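Local coordinates for MerB2 (Bacillus megaterium, PDB 5C17), which probably acts as an alkylmercury lyase that breaks carbon-mercury bonds of organomercurials, and holds a mercury(II) ion in this crystal, at residues R27-S32 / S42-Q47; V69-A72 / I76-A79; S105-S110 / M192-A197; Q167-S172 / N178-E183. All coordinates share one frame; numbering follows the deposited sequence.

The four contacts follow the chain in order, except that contact 4 is nested inside the loop closed by contact 3. Contacts 1 and 2 are neighbours, with centres 13 Å apart: helix 22-34 packs on helix 41-48, and its Ile29 also rests on Ile76 and Ala79 of the hairpin 68-79, the outer end of the eight-stranded antiparallel sheet. Contacts 3 and 4 lie 17 Å apart between centres and meet through Thr106 and Tyr170. Phe30 on Leu109 links contact 1 to contact 3, although their centres are 26 Å apart. Helix 103-113, just after the mercury ligand Cys102, therefore lies between the N-terminal helices and the segments of contact 4.

Contact 1. Residues R27-S32 / S42-Q47; sequences RTIFFS and SSLINQ
Thr28 and Leu44 meet methyl to methyl, Thr28 CG2 lying 3.6 Å from Leu44 CD2. That same Leu44 CD2 reaches past the threonine to the side of Ile29, 3.8 Å from Ile29 CG1, while the second leucine branch, CD1, crosses the isoleucine at a slant, 4.1 Å from Ile29 CG1. Both branches of Leu44 are thus in use. Gln47, one turn on in the same helix as Leu44, points head-on at Thr28, its extended chain bringing the amide up to the threonine methyl, with Gln47 OE1 3.5 Å from Thr28 CG2.

In Thr28 the methyl stands anti to the backbone N and projects to helix 41-48. The hydroxyl (OG1, chi1 -57°) sits beside the backbone N and is tied back to Pro24 O in the preceding turn, so the residue offers carbon to its partners. Behind this first shell, Leu44 is backed by Val39 and by Val55 and Val59 of helix 52-64, and Ile29 leans on Ile76 and Ala79 of strand 76-79. Cutting Leu44 back to an alanine is likely to leave Ile29 and the Thr28 methyl without their apolar mate and open a gap between the helices and helix 52-64.

The segment axes come no nearer than 10.7 Å and their directions differ by 118°. Helices 22-34, 41-48 and 52-64 followed by a hairpin are consistent with a winged-helix arrangement. With no hydrogen bond across it, the contact depends on shape and on the exclusion of water from a few branched side chains, the polar Gln47 closing it on the solvent side.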
loop_
_atom_site.group_PDB
_atom_site.type_symbol
_atom_site.label_atom_id
_atom_site.label_comp_id
_atom_site.label_asym_id
_atom_site.label_seq_id
_atom_site.Cartn_x
_atom_site.Cartn_y
_atom_site.Cartn_z
ATOM N N ARG A 27 -9.151 10.256 1.020
ATOM C CA ARG A 27 -10.217 9.382 1.522
ATOM C C ARG A 27 -11.184 9.027 0.409
ATOM O O ARG A 27 -11.575 7.871 0.222
ATOM C CB ARG A 27 -10.999 10.055 2.645
ATOM C CG ARG A 27 -10.233 10.185 3.956
ATOM C CD ARG A 27 -11.074 10.921 5.022
ATOM N NE ARG A 27 -12.291 10.187 5.327
ATOM C CZ ARG A 27 -12.359 9.175 6.172
ATOM N NH1 ARG A 27 -11.290 8.783 6.856
ATOM N NH2 ARG A 27 -13.498 8.535 6.312
ATOM N N THR A 28 -11.601 10.046 -0.332
ATOM C CA THR A 28 -12.591 9.855 -1.364
ATOM C C THR A 28 -12.067 8.873 -2.417
ATOM O O THR A 28 -12.781 7.955 -2.861
ATOM C CB THR A 28 -13.004 11.210 -1.979
ATOM O OG1 THR A 28 -13.486 12.070 -0.929
ATOM C CG2 THR A 28 -14.093 11.020 -2.993
ATOM N N ILE A 29 -10.808 9.030 -2.802
ATOM C CA ILE A 29 -10.222 8.136 -3.800
ATOM C C ILE A 29 -10.104 6.709 -3.236
ATOM O O ILE A 29 -10.548 5.728 -3.838
ATOM C CB ILE A 29 -8.831 8.618 -4.243
ATOM C CG1 ILE A 29 -8.929 9.974 -4.954
ATOM C CG2 ILE A 29 -8.192 7.590 -5.173
ATOM C CD1 ILE A 29 -7.568 10.667 -5.192
ATOM N N PHE A 30 -9.498 6.613 -2.059
ATOM C CA PHE A 30 -9.166 5.335 -1.425
ATOM C C PHE A 30 -10.407 4.476 -1.221
ATOM O O PHE A 30 -10.427 3.300 -1.581
ATOM C CB PHE A 30 -8.456 5.629 -0.107
ATOM C CG PHE A 30 -7.972 4.412 0.645
ATOM C CD1 PHE A 30 -6.859 3.689 0.213
ATOM C CD2 PHE A 30 -8.594 4.030 1.820
ATOM C CE1 PHE A 30 -6.399 2.596 0.940
ATOM C CE2 PHE A 30 -8.133 2.948 2.556
ATOM C CZ PHE A 30 -7.039 2.232 2.114
ATOM N N PHE A 31 -11.467 5.066 -0.665
ATOM C CA PHE A 31 -12.645 4.271 -0.390
ATOM C C PHE A 31 -13.420 3.929 -1.692
ATOM O O PHE A 31 -14.123 2.925 -1.746
ATOM C CB PHE A 31 -13.494 4.944 0.697
ATOM C CG PHE A 31 -12.789 5.000 2.046
ATOM C CD1 PHE A 31 -12.419 3.827 2.697
ATOM C CD2 PHE A 31 -12.464 6.214 2.641
ATOM C CE1 PHE A 31 -11.758 3.866 3.915
ATOM C CE2 PHE A 31 -11.810 6.252 3.872
ATOM C CZ PHE A 31 -11.451 5.077 4.497
ATOM N N SER A 32 -13.254 4.718 -2.754
ATOM C CA SER A 32 -13.813 4.355 -4.055
ATOM C C SER A 32 -13.070 3.142 -4.645
ATOM O O SER A 32 -13.692 2.212 -5.154
ATOM C CB SER A 32 -13.739 5.545 -5.012
ATOM O OG SER A 32 -14.357 5.249 -6.242
ATOM N N SER A 42 -13.875 14.794 -12.104
ATOM C CA SER A 42 -15.251 15.266 -11.961
ATOM C C SER A 42 -15.912 14.630 -10.751
ATOM O O SER A 42 -16.614 15.306 -10.012
ATOM C CB SER A 42 -16.100 15.003 -13.194
ATOM O OG SER A 42 -16.233 13.641 -13.496
ATOM N N SER A 43 -15.679 13.347 -10.507
ATOM C CA SER A 43 -16.323 12.693 -9.383
ATOM C C SER A 43 -15.794 13.301 -8.079
ATOM O O SER A 43 -16.558 13.522 -7.141
ATOM C CB SER A 43 -16.126 11.168 -9.420
ATOM O OG SER A 43 -14.791 10.764 -9.115
ATOM N N LEU A 44 -14.494 13.603 -8.041
ATOM C CA LEU A 44 -13.902 14.226 -6.856
ATOM C C LEU A 44 -14.481 15.609 -6.611
ATOM O O LEU A 44 -14.810 15.962 -5.484
ATOM C CB LEU A 44 -12.392 14.317 -7.003
ATOM C CG LEU A 44 -11.675 12.987 -6.837
ATOM C CD1 LEU A 44 -10.211 13.174 -7.193
ATOM C CD2 LEU A 44 -11.818 12.461 -5.424
ATOM N N ILE A 45 -14.601 16.397 -7.668
ATOM C CA ILE A 45 -15.155 17.718 -7.553
ATOM C C ILE A 45 -16.588 17.641 -7.024
ATOM O O ILE A 45 -16.949 18.322 -6.061
ATOM C CB ILE A 45 -15.124 18.397 -8.928
ATOM C CG1 ILE A 45 -13.688 18.758 -9.294
ATOM C CG2 ILE A 45 -16.042 19.631 -8.963
ATOM C CD1 ILE A 45 -13.521 19.032 -10.774
ATOM N N ASN A 46 -17.397 16.793 -7.646
ATOM C CA ASN A 46 -18.805 16.713 -7.293
ATOM C C ASN A 46 -18.983 16.210 -5.842
ATOM O O ASN A 46 -19.828 16.723 -5.087
ATOM C CB ASN A 46 -19.585 15.832 -8.296
ATOM C CG ASN A 46 -19.659 16.446 -9.742
ATOM O OD1 ASN A 46 -19.639 17.666 -9.914
ATOM N ND2 ASN A 46 -19.784 15.579 -10.769
ATOM N N GLN A 47 -18.183 15.236 -5.442
ATOM C CA GLN A 47 -18.359 14.607 -4.134
ATOM C C GLN A 47 -17.768 15.433 -2.989
ATOM O O GLN A 47 -18.408 15.591 -1.944
ATOM C CB GLN A 47 -17.763 13.199 -4.147
ATOM C CG GLN A 47 -17.920 12.451 -2.860
ATOM C CD GLN A 47 -17.624 10.967 -2.975
ATOM O OE1 GLN A 47 -17.368 10.425 -4.072
ATOM N NE2 GLN A 47 -17.658 10.291 -1.825
#

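Contact 2. Residues V69-A72 / I76-A79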
loop_
_atom_site.group_PDB
_atom_site.type_symbol
_atom_site.label_atom_id
_atom_site.label_comp_id
_atom_site.label_asym_id
_atom_site.label_seq_id
_atom_site.Cartn_x
_atom_site.Cartn_y
_atom_site.Cartn_z
ATOM N N VAL A 69 -2.277 6.378 -8.407
ATOM C CA VAL A 69 -1.850 5.916 -9.727
ATOM C C VAL A 69 -2.960 6.168 -10.717
ATOM O O VAL A 69 -4.112 5.857 -10.443
ATOM C CB VAL A 69 -1.455 4.416 -9.728
ATOM C CG1 VAL A 69 -1.317 3.863 -11.157
ATOM C CG2 VAL A 69 -0.175 4.231 -8.951
ATOM N N ARG A 70 -2.585 6.736 -11.857
ATOM C CA ARG A 70 -3.520 6.977 -12.947
ATOM C C ARG A 70 -3.113 6.158 -14.143
ATOM O O ARG A 70 -1.928 6.069 -14.463
ATOM C CB ARG A 70 -3.534 8.457 -13.351
ATOM C CG ARG A 70 -4.160 9.364 -12.295
ATOM C CD ARG A 70 -4.170 10.834 -12.692
ATOM N NE ARG A 70 -2.826 11.408 -12.774
ATOM C CZ ARG A 70 -2.570 12.713 -12.826
ATOM N NH1 ARG A 70 -1.320 13.152 -12.907
ATOM N NH2 ARG A 70 -3.563 13.593 -12.801
ATOM N N GLU A 71 -4.094 5.544 -14.790
ATOM C CA GLU A 71 -3.836 4.866 -16.047
ATOM C C GLU A 71 -3.530 5.867 -17.148
ATOM O O GLU A 71 -3.588 7.070 -16.927
ATOM C CB GLU A 71 -5.014 3.993 -16.453
ATOM C CG GLU A 71 -5.116 2.765 -15.605
ATOM C CD GLU A 71 -5.928 1.677 -16.254
ATOM O OE1 GLU A 71 -5.343 0.698 -16.782
ATOM O OE2 GLU A 71 -7.161 1.799 -16.219
ATOM N N ALA A 72 -3.195 5.363 -18.333
ATOM C CA ALA A 72 -2.784 6.228 -19.436
ATOM C C ALA A 72 -3.869 7.239 -19.769
ATOM O O ALA A 72 -3.554 8.379 -20.107
ATOM C CB ALA A 72 -2.437 5.412 -20.665
ATOM N N ILE A 76 -8.078 7.478 -12.167
ATOM C CA ILE A 76 -7.326 7.071 -10.978
ATOM C C ILE A 76 -7.743 5.662 -10.564
ATOM O O ILE A 76 -8.933 5.399 -10.318
ATOM C CB ILE A 76 -7.567 8.057 -9.817
ATOM C CG1 ILE A 76 -7.176 9.483 -10.214
ATOM C CG2 ILE A 76 -6.805 7.613 -8.552
ATOM C CD1 ILE A 76 -7.771 10.544 -9.320
ATOM N N VAL A 77 -6.766 4.761 -10.487
ATOM C CA VAL A 77 -7.040 3.338 -10.291
ATOM C C VAL A 77 -6.342 2.749 -9.068
ATOM O O VAL A 77 -6.499 1.568 -8.768
ATOM C CB VAL A 77 -6.658 2.513 -11.542
ATOM C CG1 VAL A 77 -7.571 2.889 -12.708
ATOM C CG2 VAL A 77 -5.172 2.710 -11.917
ATOM N N GLY A 78 -5.570 3.560 -8.362
ATOM C CA GLY A 78 -4.906 3.088 -7.165
ATOM C C GLY A 78 -4.599 4.227 -6.228
ATOM O O GLY A 78 -4.400 5.361 -6.677
ATOM N N ALA A 79 -4.563 3.930 -4.928
ATOM C CA ALA A 79 -4.236 4.947 -3.935
ATOM C C ALA A 79 -3.731 4.275 -2.667
ATOM O O ALA A 79 -4.319 3.290 -2.220
ATOM C CB ALA A 79 -5.444 5.794 -3.609
#
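A classic beta bulge interrupts the hairpin of strands 68-70 and 76-79, where Val77 and Gly78 together face the single residue Val69. Val69 O accepts from Val77 N at 2.9 Å in a nearly linear bond, with an N-H...O angle of 169°. Gly78 N also turns to Val69 O, but only weakly, at 3.4 Å. The return bond, Val69 N to Gly78 O, is 2.9 Å long, its donor standing above the carbonyl plane. Ile76 adds a CA-H...O contact, Ile76 CA being 3.5 Å from Val69 O, so three consecutive residues of one strand gather around that oxygen. The extra residue shifts the register by one, making Val69 with Gly78 a hydrogen-bonded pair and Arg70 with Ile76 a non-hydrogen-bonded one.

Side chains fill in around this frame. The aliphatic stem of Arg70, which is modelled in two conformers, crosses Ile76, with Arg70 CG 3.7 Å from Ile76 CG1. Beyond the strand, Glu71 runs at about a right angle to Val77 and lays Glu71 CG 3.7 Å from Val77 CG2. That methyl lies between the backbone N and the carbonyl carbon of its own residue, which turns it to the neighbouring strand, and Val69 O is 3.6 Å from Val77 CG2.

Strand 68-70 is the outermost of its sheet within the chain. Strand 76-79 continues inward through Val77, bonded by its backbone to Ile84, while Arg70 lies against Val59 and Ala63 of helix 52-64, Val69 touches Trp101, and Ile76 is tied by its backbone to Val39, just ahead of helix 41-48.

Contact 3. Residues S105-S110 / M192-A197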
loop_
_atom_site.group_PDB
_atom_site.type_symbol
_atom_site.label_atom_id
_atom_site.label_comp_id
_atom_site.label_asym_id
_atom_site.label_seq_id
_atom_site.Cartn_x
_atom_site.Cartn_y
_atom_site.Cartn_z
ATOM N N SER A 105 1.559 -3.518 2.096
ATOM C CA SER A 105 0.215 -3.062 1.793
ATOM C C SER A 105 -0.798 -4.194 1.909
ATOM O O SER A 105 -1.920 -3.986 2.354
ATOM C CB SER A 105 0.149 -2.440 0.389
ATOM O OG SER A 105 0.935 -1.264 0.310
ATOM N N THR A 106 -0.412 -5.405 1.481
ATOM C CA THR A 106 -1.358 -6.534 1.545
ATOM C C THR A 106 -1.945 -6.724 2.939
ATOM O O THR A 106 -3.093 -7.135 3.086
ATOM C CB THR A 106 -0.760 -7.913 1.090
ATOM O OG1 THR A 106 0.278 -8.368 1.968
ATOM C CG2 THR A 106 -0.262 -7.861 -0.339
ATOM N N LEU A 107 -1.125 -6.489 3.962
ATOM C CA LEU A 107 -1.535 -6.718 5.345
ATOM C C LEU A 107 -2.045 -5.435 5.992
ATOM O O LEU A 107 -3.083 -5.432 6.671
ATOM C CB LEU A 107 -0.373 -7.330 6.124
ATOM C CG LEU A 107 -0.087 -8.788 5.718
ATOM C CD1 LEU A 107 1.275 -9.216 6.155
ATOM C CD2 LEU A 107 -1.130 -9.747 6.259
ATOM N N GLU A 108 -1.349 -4.325 5.783
ATOM C CA GLU A 108 -1.819 -3.096 6.405
ATOM C C GLU A 108 -3.186 -2.680 5.873
ATOM O O GLU A 108 -3.958 -2.082 6.613
ATOM C CB GLU A 108 -0.788 -1.978 6.334
ATOM C CG GLU A 108 -0.834 -1.153 5.122
ATOM C CD GLU A 108 0.143 0.009 5.144
ATOM O OE1 GLU A 108 0.985 0.089 6.061
ATOM O OE2 GLU A 108 0.064 0.849 4.231
ATOM N N LEU A 109 -3.503 -3.017 4.625
ATOM C CA LEU A 109 -4.823 -2.689 4.093
ATOM C C LEU A 109 -5.930 -3.489 4.788
ATOM O O LEU A 109 -7.050 -3.008 4.922
ATOM C CB LEU A 109 -4.849 -2.879 2.577
ATOM C CG LEU A 109 -4.046 -1.861 1.771
ATOM C CD1 LEU A 109 -3.883 -2.317 0.333
ATOM C CD2 LEU A 109 -4.696 -0.490 1.827
ATOM N N SER A 110 -5.636 -4.709 5.213
ATOM C CA SER A 110 -6.609 -5.504 5.952
ATOM C C SER A 110 -7.031 -4.755 7.210
ATOM O O SER A 110 -8.219 -4.613 7.519
ATOM C CB SER A 110 -6.021 -6.873 6.321
ATOM O OG SER A 110 -6.914 -7.615 7.134
ATOM N N MET A 192 10.999 -7.716 8.515
ATOM C CA MET A 192 9.948 -7.501 9.507
ATOM C C MET A 192 8.940 -8.641 9.376
ATOM O O MET A 192 8.922 -9.378 8.390
ATOM C CB MET A 192 9.280 -6.133 9.367
ATOM C CG MET A 192 8.607 -5.930 8.024
ATOM S SD MET A 192 7.669 -4.375 7.795
ATOM C CE MET A 192 6.334 -4.571 8.951
ATOM N N THR A 193 8.105 -8.783 10.389
ATOM C CA THR A 193 7.188 -9.893 10.455
ATOM C C THR A 193 5.840 -9.515 9.875
ATOM O O THR A 193 5.500 -8.329 9.718
ATOM C CB THR A 193 6.963 -10.338 11.904
ATOM O OG1 THR A 193 6.287 -9.295 12.604
ATOM C CG2 THR A 193 8.293 -10.679 12.599
ATOM N N LEU A 194 5.051 -10.535 9.587
ATOM C CA LEU A 194 3.709 -10.300 9.077
ATOM C C LEU A 194 2.820 -9.636 10.125
ATOM O O LEU A 194 2.009 -8.765 9.790
ATOM C CB LEU A 194 3.082 -11.611 8.602
ATOM C CG LEU A 194 3.889 -12.422 7.597
ATOM C CD1 LEU A 194 3.048 -13.523 6.989
ATOM C CD2 LEU A 194 4.507 -11.556 6.516
ATOM N N GLU A 195 2.974 -10.014 11.392
ATOM C CA GLU A 195 2.209 -9.372 12.461
ATOM C C GLU A 195 2.518 -7.881 12.520
ATOM O O GLU A 195 1.619 -7.061 12.714
ATOM C CB GLU A 195 2.486 -10.033 13.831
ATOM C CG GLU A 195 1.747 -11.357 14.046
ATOM C CD GLU A 195 1.883 -11.929 15.466
ATOM O OE1 GLU A 195 2.312 -11.205 16.401
ATOM O OE2 GLU A 195 1.542 -13.121 15.636
ATOM N N GLN A 196 3.790 -7.526 12.365
ATOM C CA GLN A 196 4.157 -6.111 12.373
ATOM C C GLN A 196 3.504 -5.367 11.194
ATOM O O GLN A 196 3.026 -4.240 11.349
ATOM C CB GLN A 196 5.684 -5.948 12.361
ATOM C CG GLN A 196 6.335 -6.416 13.665
ATOM C CD GLN A 196 7.836 -6.819 13.601
ATOM O OE1 GLN A 196 8.506 -6.806 12.550
ATOM N NE2 GLN A 196 8.361 -7.179 14.770
ATOM N N ALA A 197 3.459 -5.993 10.020
ATOM C CA ALA A 197 2.851 -5.350 8.854
ATOM C C ALA A 197 1.363 -5.115 9.091
ATOM O O ALA A 197 0.827 -4.079 8.711
ATOM C CB ALA A 197 3.083 -6.173 7.600
#
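This is a buried, apolar helix-to-helix contact, joining the middle of helix 103-113 to the first turn of helix 194-207. Leu107 carries it: its CD1 methyl reaches over the turn, 3.8 Å from Ala197 CB and 3.9 Å from Leu194 CB, and stands 3.7 Å from Leu194 O. The small alanine lets the backbones draw close, its CA only 5.7 Å from that of Glu108, and Glu108 CB rests 3.6 Å from Ala197 O. No hydrogen bond crosses between the segments.

Around them, Leu107 also touches Val132, Val134 and Ile119 of the large sheet, and Leu194 and Ala197 lie on Ile149 of the small one. Helix 103-113 thus sits between several elements at once. On the side turned from the contact, Ser105 lines the pocket of the bound dithiol, beside the mercury(II) ion held by Cys102 and Cys165.

The helix start is fixed by a capping box: Gln196 N donates a hydrogen bond to Thr193 OG1 at 3.1 Å, and Thr193 N answers to Gln196 OE1 at 3.0 Å. Such reciprocal bonds are a hallmark of helix N-termini, here presenting Leu194 and Ala197 to the helix that follows Cys102.

Contact 4. Residues Q167-S172 / N178-E183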
loop_
_atom_site.group_PDB
_atom_site.type_symbol
_atom_site.label_atom_id
_atom_site.label_comp_id
_atom_site.label_asym_id
_atom_site.label_seq_id
_atom_site.Cartn_x
_atom_site.Cartn_y
_atom_site.Cartn_z
ATOM N N GLN A 167 10.696 -1.526 -3.698
ATOM C CA GLN A 167 11.840 -1.973 -2.895
ATOM C C GLN A 167 11.452 -2.885 -1.729
ATOM O O GLN A 167 12.322 -3.386 -1.025
ATOM C CB GLN A 167 12.584 -0.755 -2.351
ATOM C CG GLN A 167 13.155 0.178 -3.419
ATOM C CD GLN A 167 13.708 1.449 -2.811
ATOM O OE1 GLN A 167 13.201 2.541 -3.065
ATOM N NE2 GLN A 167 14.736 1.312 -1.984
ATOM N N ILE A 168 10.149 -3.098 -1.544
ATOM C CA ILE A 168 9.608 -3.916 -0.481
ATOM C C ILE A 168 9.193 -5.248 -1.111
ATOM O O ILE A 168 8.659 -5.258 -2.154
ATOM C CB ILE A 168 8.409 -3.208 0.159
ATOM C CG1 ILE A 168 8.867 -1.938 0.897
ATOM C CG2 ILE A 168 7.567 -4.164 1.011
ATOM C CD1 ILE A 168 7.756 -0.978 1.230
ATOM N N HIS A 169 9.483 -6.330 -0.407
ATOM C CA HIS A 169 9.234 -7.662 -0.912
ATOM C C HIS A 169 8.778 -8.653 0.150
ATOM O O HIS A 169 9.020 -8.523 1.317
ATOM C CB HIS A 169 10.557 -8.229 -1.478
ATOM C CG HIS A 169 11.247 -7.334 -2.446
ATOM N ND1 HIS A 169 10.710 -6.994 -3.663
ATOM C CD2 HIS A 169 12.441 -6.725 -2.371
ATOM C CE1 HIS A 169 11.547 -6.196 -4.285
ATOM N NE2 HIS A 169 12.592 -6.009 -3.517
ATOM N N TYR A 170 8.081 -9.665 -0.341
ATOM C CA TYR A 170 7.804 -10.890 0.396
ATOM C C TYR A 170 8.974 -11.828 0.073
ATOM O O TYR A 170 9.430 -11.903 -1.022
ATOM C CB TYR A 170 6.520 -11.608 -0.042
ATOM C CG TYR A 170 5.238 -11.285 0.741
ATOM C CD1 TYR A 170 5.128 -11.506 2.095
ATOM C CD2 TYR A 170 4.128 -10.809 0.089
ATOM C CE1 TYR A 170 3.973 -11.256 2.758
ATOM C CE2 TYR A 170 2.967 -10.535 0.763
ATOM C CZ TYR A 170 2.894 -10.755 2.110
ATOM O OH TYR A 170 1.778 -10.528 2.836
ATOM N N PHE A 171 9.410 -12.546 1.087
ATOM C CA PHE A 171 10.370 -13.629 0.956
ATOM C C PHE A 171 9.780 -14.884 1.621
ATOM O O PHE A 171 9.166 -14.834 2.672
ATOM C CB PHE A 171 11.779 -13.319 1.494
ATOM C CG PHE A 171 12.536 -12.359 0.628
ATOM C CD1 PHE A 171 12.991 -12.746 -0.613
ATOM C CD2 PHE A 171 12.742 -11.042 1.015
ATOM C CE1 PHE A 171 13.631 -11.864 -1.432
ATOM C CE2 PHE A 171 13.414 -10.148 0.193
ATOM C CZ PHE A 171 13.855 -10.576 -1.032
ATOM N N SER A 172 10.028 -16.029 1.009
ATOM C CA SER A 172 9.534 -17.297 1.523
ATOM C C SER A 172 10.161 -17.699 2.855
ATOM O O SER A 172 9.599 -18.513 3.562
ATOM C CB SER A 172 9.813 -18.386 0.491
ATOM O OG SER A 172 11.146 -18.328 0.023
ATOM N N ASN A 178 18.138 -13.796 2.617
ATOM C CA ASN A 178 19.591 -13.654 2.694
ATOM C C ASN A 178 20.318 -14.010 1.403
ATOM O O ASN A 178 21.318 -13.382 1.070
ATOM C CB ASN A 178 20.149 -14.456 3.873
ATOM C CG ASN A 178 19.837 -13.809 5.196
ATOM O OD1 ASN A 178 19.551 -12.607 5.256
ATOM N ND2 ASN A 178 19.883 -14.587 6.265
ATOM N N LYS A 179 19.827 -15.014 0.687
ATOM C CA LYS A 179 20.368 -15.330 -0.638
ATOM C C LYS A 179 20.172 -14.148 -1.579
ATOM O O LYS A 179 21.080 -13.771 -2.316
ATOM C CB LYS A 179 19.720 -16.586 -1.222
ATOM C CG LYS A 179 20.097 -17.858 -0.496
ATOM C CD LYS A 179 19.512 -19.106 -1.154
ATOM C CE LYS A 179 20.203 -19.484 -2.461
ATOM N NZ LYS A 179 19.604 -20.735 -3.017
ATOM N N TRP A 180 18.991 -13.548 -1.529
ATOM C CA TRP A 180 18.698 -12.390 -2.357
ATOM C C TRP A 180 19.616 -11.235 -1.984
ATOM O O TRP A 180 20.184 -10.573 -2.855
ATOM C CB TRP A 180 17.221 -12.012 -2.206
ATOM C CG TRP A 180 16.808 -10.750 -2.887
ATOM C CD1 TRP A 180 16.347 -10.619 -4.168
ATOM C CD2 TRP A 180 16.796 -9.441 -2.322
ATOM N NE1 TRP A 180 16.050 -9.306 -4.430
ATOM C CE2 TRP A 180 16.322 -8.559 -3.313
ATOM C CE3 TRP A 180 17.134 -8.926 -1.065
ATOM C CZ2 TRP A 180 16.175 -7.186 -3.083
ATOM C CZ3 TRP A 180 16.997 -7.573 -0.843
ATOM C CH2 TRP A 180 16.521 -6.716 -1.846
ATOM N N LYS A 181 19.799 -11.025 -0.685
ATOM C CA LYS A 181 20.654 -9.946 -0.215
ATOM C C LYS A 181 22.085 -10.081 -0.719
ATOM O O LYS A 181 22.723 -9.082 -1.039
ATOM C CB LYS A 181 20.682 -9.908 1.298
ATOM C CG LYS A 181 19.547 -9.161 1.935
ATOM C CD LYS A 181 19.736 -9.096 3.448
ATOM C CE LYS A 181 21.107 -8.535 3.809
ATOM N NZ LYS A 181 21.135 -7.815 5.115
ATOM N N GLU A 182 22.597 -11.310 -0.756
ATOM C CA GLU A 182 23.954 -11.569 -1.231
ATOM C C GLU A 182 24.119 -11.118 -2.672
ATOM O O GLU A 182 25.196 -10.674 -3.076
ATOM C CB GLU A 182 24.286 -13.055 -1.079
ATOM C CG GLU A 182 24.886 -13.373 0.287
ATOM C CD GLU A 182 24.868 -14.852 0.638
ATOM O OE1 GLU A 182 23.851 -15.329 1.186
ATOM O OE2 GLU A 182 25.886 -15.531 0.384
ATOM N N GLU A 183 23.039 -11.208 -3.438
ATOM C CA GLU A 183 23.048 -10.833 -4.848
ATOM C C GLU A 183 22.741 -9.352 -5.060
ATOM O O GLU A 183 22.899 -8.838 -6.166
ATOM C CB GLU A 183 22.036 -11.686 -5.610
ATOM C CG GLU A 183 22.404 -13.150 -5.656
ATOM C CD GLU A 183 21.346 -13.991 -6.325
ATOM O OE1 GLU A 183 21.331 -15.223 -6.100
ATOM O OE2 GLU A 183 20.524 -13.418 -7.076
#
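Aromatic contacts come first: Phe171 and His169, on strand 169-171, both approach the same face of Trp180 from helix 174-183. Phe171 brings one end of its ring over the indole, with Phe171 CZ 3.4 Å from Trp180 CD2, above the plane and offset to its rim. The two rings are inclined at 50°, so this pair is oblique. His169 sits further along the indole, turning an edge to the six-membered ring in an offset edge-to-face pair whose planes make 65°. Its nearest atoms, His169 NE2 and Trp180 CZ2, are 3.8 Å apart. Outside the two segments, Trp180 also meets Trp150 edge-to-face and the ring of His184.

Apolar carbon contacts continue the packing at the root of the tryptophan, where Phe171 CE1 is 3.7 Å from Trp180 CB. The indole is carried there by a first torsion that sets Trp180 CG anti to the backbone N (chi1 174°), aiming it from the helix at the strand.

As for backbone ties, the strand is bonded to its neighbour 148-151 through His169 with Trp150 and Phe171 with Val148. A glycerol, probably from the crystallisation liquor, lies beside His169.

With a glycine in place of Trp180, the partly exposed His169 and the buried Phe171 would probably both lose their partner, and a broad gap would open between helix and strand. No polar bond joins the two segments here; van der Waals contact of the rings, probably with a small electrostatic gain from the histidine edge over the electron-rich indole face, holds them together.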